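PDB 4F0B: thiol transferase from Phanerochaete chrysosporium, which binds oxidized glutathione disulfide and, as a Ure2p-type glutathione transferase, probably catalyses glutathione-dependent thiol transfer. Local coordinates for residues T5-P17 against G35-D47. Residues are numbered along the deposited sequence; the frame is centred on the assembly and turned at random. Where two conformers were deposited one is given.
With GDS (oxidized glutathione disulfide), chain C.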
loop_
_atom_site.group_PDB
_atom_site.type_symbol
_atom_site.label_atom_id
_atom_site.label_comp_id
_atom_site.label_asym_id
_atom_site.label_seq_id
_atom_site.Cartn_x
_atom_site.Cartn_y
_atom_site.Cartn_z
ATOM N N THR A 5 -16.466 8.201 -30.123
ATOM C CA THR A 5 -16.137 6.915 -29.499
ATOM C C THR A 5 -14.728 6.937 -28.889
ATOM O O THR A 5 -14.152 5.889 -28.583
ATOM C CB THR A 5 -16.253 5.767 -30.533
ATOM O OG1 THR A 5 -15.320 6.005 -31.589
ATOM C CG2 THR A 5 -17.656 5.709 -31.116
ATOM N N ASP A 6 -14.161 8.130 -28.719
ATOM C CA ASP A 6 -12.833 8.230 -28.104
ATOM C C ASP A 6 -12.809 7.722 -26.682
ATOM O O ASP A 6 -13.714 7.968 -25.883
ATOM C CB ASP A 6 -12.311 9.660 -28.088
ATOM C CG ASP A 6 -11.824 10.130 -29.448
ATOM O OD1 ASP A 6 -11.745 9.326 -30.416
ATOM O OD2 ASP A 6 -11.484 11.319 -29.531
ATOM N N LYS A 7 -11.734 7.014 -26.377
ATOM C CA LYS A 7 -11.518 6.442 -25.063
ATOM C C LYS A 7 -10.063 6.669 -24.637
ATOM O O LYS A 7 -9.189 5.849 -24.935
ATOM C CB LYS A 7 -11.839 4.949 -25.117
ATOM C CG LYS A 7 -13.300 4.636 -25.440
ATOM C CD LYS A 7 -13.555 3.136 -25.394
ATOM C CE LYS A 7 -15.026 2.813 -25.186
ATOM N NZ LYS A 7 -15.858 3.333 -26.302
ATOM N N PRO A 8 -9.801 7.789 -23.935
ATOM C CA PRO A 8 -8.438 8.151 -23.536
ATOM C C PRO A 8 -7.886 7.330 -22.401
ATOM O O PRO A 8 -6.670 7.378 -22.198
ATOM C CB PRO A 8 -8.573 9.593 -23.058
ATOM C CG PRO A 8 -10.015 9.801 -22.799
ATOM C CD PRO A 8 -10.772 8.857 -23.641
ATOM N N VAL A 9 -8.739 6.645 -21.646
ATOM C CA VAL A 9 -8.257 5.737 -20.613
ATOM C C VAL A 9 -8.596 4.330 -21.063
ATOM O O VAL A 9 -9.707 4.083 -21.557
ATOM C CB VAL A 9 -8.920 6.050 -19.245
ATOM C CG1 VAL A 9 -8.557 4.994 -18.236
ATOM C CG2 VAL A 9 -8.447 7.416 -18.742
ATOM N N VAL A 10 -7.637 3.418 -20.959
ATOM C CA VAL A 10 -7.913 1.984 -21.122
ATOM C C VAL A 10 -7.724 1.322 -19.758
ATOM O O VAL A 10 -6.709 1.538 -19.097
ATOM C CB VAL A 10 -6.956 1.334 -22.131
ATOM C CG1 VAL A 10 -7.305 -0.143 -22.333
ATOM C CG2 VAL A 10 -6.979 2.088 -23.486
ATOM N N HIS A 11 -8.731 0.569 -19.303
ATOM C CA HIS A 11 -8.696 -0.094 -18.002
ATOM C C HIS A 11 -8.559 -1.589 -18.193
ATOM O O HIS A 11 -9.489 -2.214 -18.733
ATOM C CB HIS A 11 -10.010 0.190 -17.264
ATOM C CG HIS A 11 -10.033 -0.328 -15.849
ATOM N ND1 HIS A 11 -11.202 -0.737 -15.251
ATOM C CD2 HIS A 11 -9.053 -0.515 -14.921
ATOM C CE1 HIS A 11 -10.956 -1.119 -14.004
ATOM N NE2 HIS A 11 -9.656 -1.011 -13.783
ATOM N N TYR A 12 -7.422 -2.148 -17.758
ATOM C CA TYR A 12 -7.167 -3.577 -17.825
ATOM C C TYR A 12 -7.580 -4.162 -16.486
ATOM O O TYR A 12 -6.993 -3.806 -15.442
ATOM C CB TYR A 12 -5.671 -3.823 -18.073
ATOM C CG TYR A 12 -5.200 -3.281 -19.401
ATOM C CD1 TYR A 12 -5.243 -4.071 -20.558
ATOM C CD2 TYR A 12 -4.729 -1.964 -19.520
ATOM C CE1 TYR A 12 -4.828 -3.581 -21.794
ATOM C CE2 TYR A 12 -4.323 -1.456 -20.768
ATOM C CZ TYR A 12 -4.369 -2.284 -21.887
ATOM O OH TYR A 12 -3.987 -1.845 -23.117
ATOM N N THR A 13 -8.602 -5.019 -16.501
ATOM C CA THR A 13 -9.217 -5.383 -15.237
ATOM C C THR A 13 -9.849 -6.768 -15.256
ATOM O O THR A 13 -9.797 -7.488 -16.259
ATOM C CB THR A 13 -10.234 -4.294 -14.854
ATOM O OG1 THR A 13 -10.513 -4.425 -13.459
ATOM C CG2 THR A 13 -11.516 -4.392 -15.671
ATOM N N ALA A 14 -10.453 -7.123 -14.111
ATOM C CA ALA A 14 -11.217 -8.361 -13.943
ATOM C C ALA A 14 -12.184 -8.100 -12.803
ATOM O O ALA A 14 -11.962 -7.180 -12.006
ATOM C CB ALA A 14 -10.283 -9.551 -13.623
ATOM N N PRO A 15 -13.253 -8.874 -12.719
ATOM C CA PRO A 15 -14.285 -8.601 -11.699
ATOM C C PRO A 15 -13.875 -9.128 -10.340
ATOM O O PRO A 15 -14.215 -10.257 -9.987
ATOM C CB PRO A 15 -15.529 -9.327 -12.231
ATOM C CG PRO A 15 -14.940 -10.476 -13.078
ATOM C CD PRO A 15 -13.684 -9.876 -13.716
ATOM N N THR A 16 -13.166 -8.291 -9.609
ATOM C CA THR A 16 -12.498 -8.691 -8.355
ATOM C C THR A 16 -12.459 -7.462 -7.438
ATOM O O THR A 16 -12.672 -6.322 -7.889
ATOM C CB THR A 16 -11.013 -9.090 -8.590
ATOM O OG1 THR A 16 -10.335 -7.981 -9.191
ATOM C CG2 THR A 16 -10.856 -10.251 -9.560
ATOM N N PRO A 17 -12.170 -7.654 -6.144
ATOM C CA PRO A 17 -12.132 -6.519 -5.206
ATOM C C PRO A 17 -11.143 -5.422 -5.574
ATOM O O PRO A 17 -11.342 -4.252 -5.198
ATOM C CB PRO A 17 -11.739 -7.179 -3.849
ATOM C CG PRO A 17 -11.160 -8.544 -4.254
ATOM C CD PRO A 17 -11.961 -8.951 -5.455
ATOM N N GLY A 35 -16.906 12.859 -18.264
ATOM C CA GLY A 35 -15.795 12.060 -18.764
ATOM C C GLY A 35 -14.816 11.801 -17.620
ATOM O O GLY A 35 -15.055 12.269 -16.503
ATOM N N PRO A 36 -13.725 11.051 -17.870
ATOM C CA PRO A 36 -13.332 10.509 -19.175
ATOM C C PRO A 36 -14.059 9.219 -19.557
ATOM O O PRO A 36 -14.348 8.364 -18.711
ATOM C CB PRO A 36 -11.836 10.223 -18.991
ATOM C CG PRO A 36 -11.725 9.827 -17.515
ATOM C CD PRO A 36 -12.773 10.669 -16.802
ATOM N N ASP A 37 -14.319 9.045 -20.848
ATOM C CA ASP A 37 -14.725 7.738 -21.327
ATOM C C ASP A 37 -13.532 6.799 -21.355
ATOM O O ASP A 37 -12.379 7.236 -21.387
ATOM C CB ASP A 37 -15.338 7.839 -22.724
ATOM C CG ASP A 37 -16.700 8.519 -22.710
ATOM O OD1 ASP A 37 -17.587 8.031 -21.971
ATOM O OD2 ASP A 37 -16.878 9.548 -23.411
ATOM N N TYR A 38 -13.806 5.508 -21.324
ATOM C CA TYR A 38 -12.758 4.508 -21.180
ATOM C C TYR A 38 -13.122 3.190 -21.876
ATOM O O TYR A 38 -14.303 2.856 -22.060
ATOM C CB TYR A 38 -12.410 4.279 -19.671
ATOM C CG TYR A 38 -13.547 3.702 -18.854
ATOM C CD1 TYR A 38 -14.535 4.530 -18.330
ATOM C CD2 TYR A 38 -13.648 2.333 -18.641
ATOM C CE1 TYR A 38 -15.602 4.022 -17.616
ATOM C CE2 TYR A 38 -14.694 1.798 -17.881
ATOM C CZ TYR A 38 -15.661 2.650 -17.385
ATOM O OH TYR A 38 -16.730 2.125 -16.712
ATOM N N GLU A 39 -12.092 2.472 -22.307
ATOM C CA GLU A 39 -12.210 1.106 -22.778
ATOM C C GLU A 39 -11.913 0.199 -21.618
ATOM O O GLU A 39 -11.028 0.493 -20.781
ATOM C CB GLU A 39 -11.166 0.811 -23.890
ATOM C CG GLU A 39 -11.028 -0.699 -24.292
ATOM C CD GLU A 39 -9.976 -0.992 -25.378
ATOM O OE1 GLU A 39 -9.184 -0.083 -25.736
ATOM O OE2 GLU A 39 -9.936 -2.146 -25.903
ATOM N N THR A 40 -12.609 -0.931 -21.581
ATOM C CA THR A 40 -12.303 -1.992 -20.645
ATOM C C THR A 40 -11.745 -3.207 -21.377
ATOM O O THR A 40 -12.311 -3.662 -22.362
ATOM C CB THR A 40 -13.563 -2.426 -19.926
ATOM O OG1 THR A 40 -14.059 -1.314 -19.169
ATOM C CG2 THR A 40 -13.262 -3.606 -18.957
ATOM N N VAL A 41 -10.590 -3.684 -20.922
ATOM C CA VAL A 41 -9.975 -4.921 -21.424
ATOM C C VAL A 41 -10.059 -5.897 -20.279
ATOM O O VAL A 41 -9.379 -5.730 -19.261
ATOM C CB VAL A 41 -8.520 -4.712 -21.848
ATOM C CG1 VAL A 41 -7.903 -6.045 -22.289
ATOM C CG2 VAL A 41 -8.448 -3.692 -22.974
ATOM N N LYS A 42 -10.870 -6.931 -20.449
ATOM C CA LYS A 42 -11.042 -7.944 -19.433
ATOM C C LYS A 42 -9.898 -8.994 -19.520
ATOM O O LYS A 42 -9.697 -9.645 -20.535
ATOM C CB LYS A 42 -12.434 -8.575 -19.566
ATOM C CG LYS A 42 -12.803 -9.445 -18.381
ATOM C CD LYS A 42 -14.189 -10.044 -18.571
ATOM C CE LYS A 42 -14.617 -10.818 -17.339
ATOM N NZ LYS A 42 -15.861 -11.602 -17.625
ATOM N N MET A 43 -9.145 -9.129 -18.440
ATOM C CA MET A 43 -7.941 -9.946 -18.413
ATOM C C MET A 43 -8.177 -11.202 -17.613
ATOM O O MET A 43 -8.774 -11.149 -16.525
ATOM C CB MET A 43 -6.762 -9.172 -17.774
ATOM C CG MET A 43 -6.448 -7.891 -18.511
ATOM S SD MET A 43 -5.504 -8.190 -20.019
ATOM C CE MET A 43 -3.939 -8.699 -19.327
ATOM N N SER A 44 -7.694 -12.327 -18.121
ATOM C CA SER A 44 -7.627 -13.526 -17.294
ATOM C C SER A 44 -6.582 -13.386 -16.213
ATOM O O SER A 44 -5.450 -12.980 -16.483
ATOM C CB SER A 44 -7.303 -14.743 -18.151
ATOM O OG SER A 44 -6.911 -15.794 -17.264
ATOM N N ILE A 45 -6.984 -13.711 -14.991
ATOM C CA ILE A 45 -6.074 -13.710 -13.842
ATOM C C ILE A 45 -5.783 -15.137 -13.411
ATOM O O ILE A 45 -5.269 -15.354 -12.314
ATOM C CB ILE A 45 -6.652 -12.923 -12.631
ATOM C CG1 ILE A 45 -7.960 -13.558 -12.186
ATOM C CG2 ILE A 45 -6.830 -11.467 -13.037
ATOM C CD1 ILE A 45 -8.460 -13.052 -10.820
ATOM N N ARG A 46 -6.100 -16.113 -14.267
ATOM C CA ARG A 46 -5.918 -17.522 -13.896
ATOM C C ARG A 46 -4.583 -18.072 -14.377
ATOM O O ARG A 46 -4.237 -17.950 -15.571
ATOM C CB ARG A 46 -7.024 -18.381 -14.517
ATOM C CG ARG A 46 -8.413 -17.864 -14.263
ATOM C CD ARG A 46 -9.422 -18.916 -14.566
ATOM N NE ARG A 46 -9.199 -19.555 -15.857
ATOM C CZ ARG A 46 -9.656 -20.768 -16.154
ATOM N NH1 ARG A 46 -9.401 -21.307 -17.338
ATOM N NH2 ARG A 46 -10.322 -21.469 -15.236
ATOM N N ASP A 47 -3.839 -18.702 -13.473
ATOM C CA ASP A 47 -2.603 -19.375 -13.857
ATOM C C ASP A 47 -2.824 -20.443 -14.956
ATOM O O ASP A 47 -1.942 -20.675 -15.777
ATOM C CB ASP A 47 -1.923 -20.018 -12.628
ATOM C CG ASP A 47 -1.406 -18.994 -11.630
ATOM O OD1 ASP A 47 -1.293 -17.798 -11.966
ATOM O OD2 ASP A 47 -1.070 -19.385 -10.476
HETATM N N1 GDS C . -1.505 -4.517 -4.904
HETATM C CA1 GDS C . -2.199 -4.774 -6.205
HETATM C C1 GDS C . -3.223 -3.629 -6.431
HETATM O OE1 GDS C . -3.700 -3.050 -5.431
HETATM O OE2 GDS C . -3.499 -3.336 -7.610
HETATM C CB1 GDS C . -2.962 -6.106 -6.121
HETATM C CG1 GDS C . -3.607 -6.490 -7.466
HETATM C CD1 GDS C . -4.062 -7.941 -7.412
HETATM O O1 GDS C . -3.969 -8.675 -6.436
HETATM N N2 GDS C . -4.546 -8.429 -8.603
HETATM C CA2 GDS C . -5.048 -9.801 -8.754
HETATM C C2 GDS C . -4.379 -10.447 -9.947
HETATM O O2 GDS C . -4.201 -9.819 -11.023
HETATM C CB2 GDS C . -6.555 -9.861 -8.994
HETATM S SG2 GDS C . -7.551 -9.039 -7.748
HETATM N N3 GDS C . -4.025 -11.732 -9.757
HETATM C CA3 GDS C . -3.402 -12.475 -10.857
HETATM C C3 GDS C . -2.155 -13.170 -10.451
HETATM O OE3 GDS C . -1.557 -13.787 -11.355
HETATM O OE4 GDS C . -1.764 -13.087 -9.255
HETATM N N4 GDS C . -4.695 -9.437 -3.750
HETATM C CA4 GDS C . -4.014 -8.958 -2.559
HETATM C C4 GDS C . -3.981 -7.400 -2.427
HETATM O OE5 GDS C . -4.841 -6.708 -3.010
HETATM O OE6 GDS C . -3.065 -6.947 -1.719
HETATM C C5 GDS C . -5.360 -10.595 -3.710
HETATM O O5 GDS C . -5.425 -11.295 -2.672
HETATM C CA5 GDS C . -6.029 -11.048 -4.996
HETATM N N5 GDS C . -5.894 -12.517 -5.139
HETATM C CB5 GDS C . -7.501 -10.587 -4.901
HETATM S SG5 GDS C . -8.349 -10.828 -6.458
HETATM C CA6 GDS C . -2.566 -14.777 -6.410
HETATM C C6 GDS C . -2.300 -15.430 -5.038
HETATM O OE7 GDS C . -2.423 -14.725 -4.012
HETATM O OE8 GDS C . -1.917 -16.627 -5.046
HETATM N N6 GDS C . -1.547 -15.259 -7.339
HETATM C CB6 GDS C . -3.989 -15.158 -6.931
HETATM C CG6 GDS C . -5.202 -14.594 -6.134
HETATM C CD6 GDS C . -5.239 -13.094 -6.197
HETATM O O6 GDS C . -4.719 -12.406 -7.062
HETATM O O HOH W 1 -9.114 2.971 -26.323
HETATM O O HOH W 2 -13.749 -1.240 -16.398
#
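V9 to T13 and Y38 to K42 run side by side as parallel strands, joined by five backbone hydrogen bonds from E39 N to V9 O (3.0 Å) to M43 N to T13 O (2.8 Å), just past the paired strands. Beta-branched V9, V10 and V41 suit such extended backbone.

On one face V10, Y12 and V41, with the neighbouring M43, pack as apolar groups. With CG anti to the carbonyl carbon (chi1 -63°), the Y12 ring lies alongside V41, its CD1 3.6 Å from V41 CB; the flat ring also offers an edge to M43 SD, near its plane. V41 CG2 meets V10 CG1 (3.8 Å). An alanine in place of Y12 would probably leave V41 CB and M43 SD without the ring they pack on, opening a gap on this face of the sheet.

Extended E39 runs alongside V10, its length carrying OE1 to a water that donates also to K7 O. Another water, in the plane of the H11 ring at its edge, links ND1 to T40 OG1.

Beyond the strands T16 CG2 and I45 CD1 meet tip to tip at 3.9 Å, and both residues border the disulfide ligand. T16 OG1 closely approaches GDS SG2 (3.3 Å), while this hydroxyl hydrogen-bonds with G19 N. With helix 20-33 as the crossover, this is the beta-alpha-beta unit opening the thioredoxin-like domain of glutathione transferases, whose strand ends lead into the glutathione site.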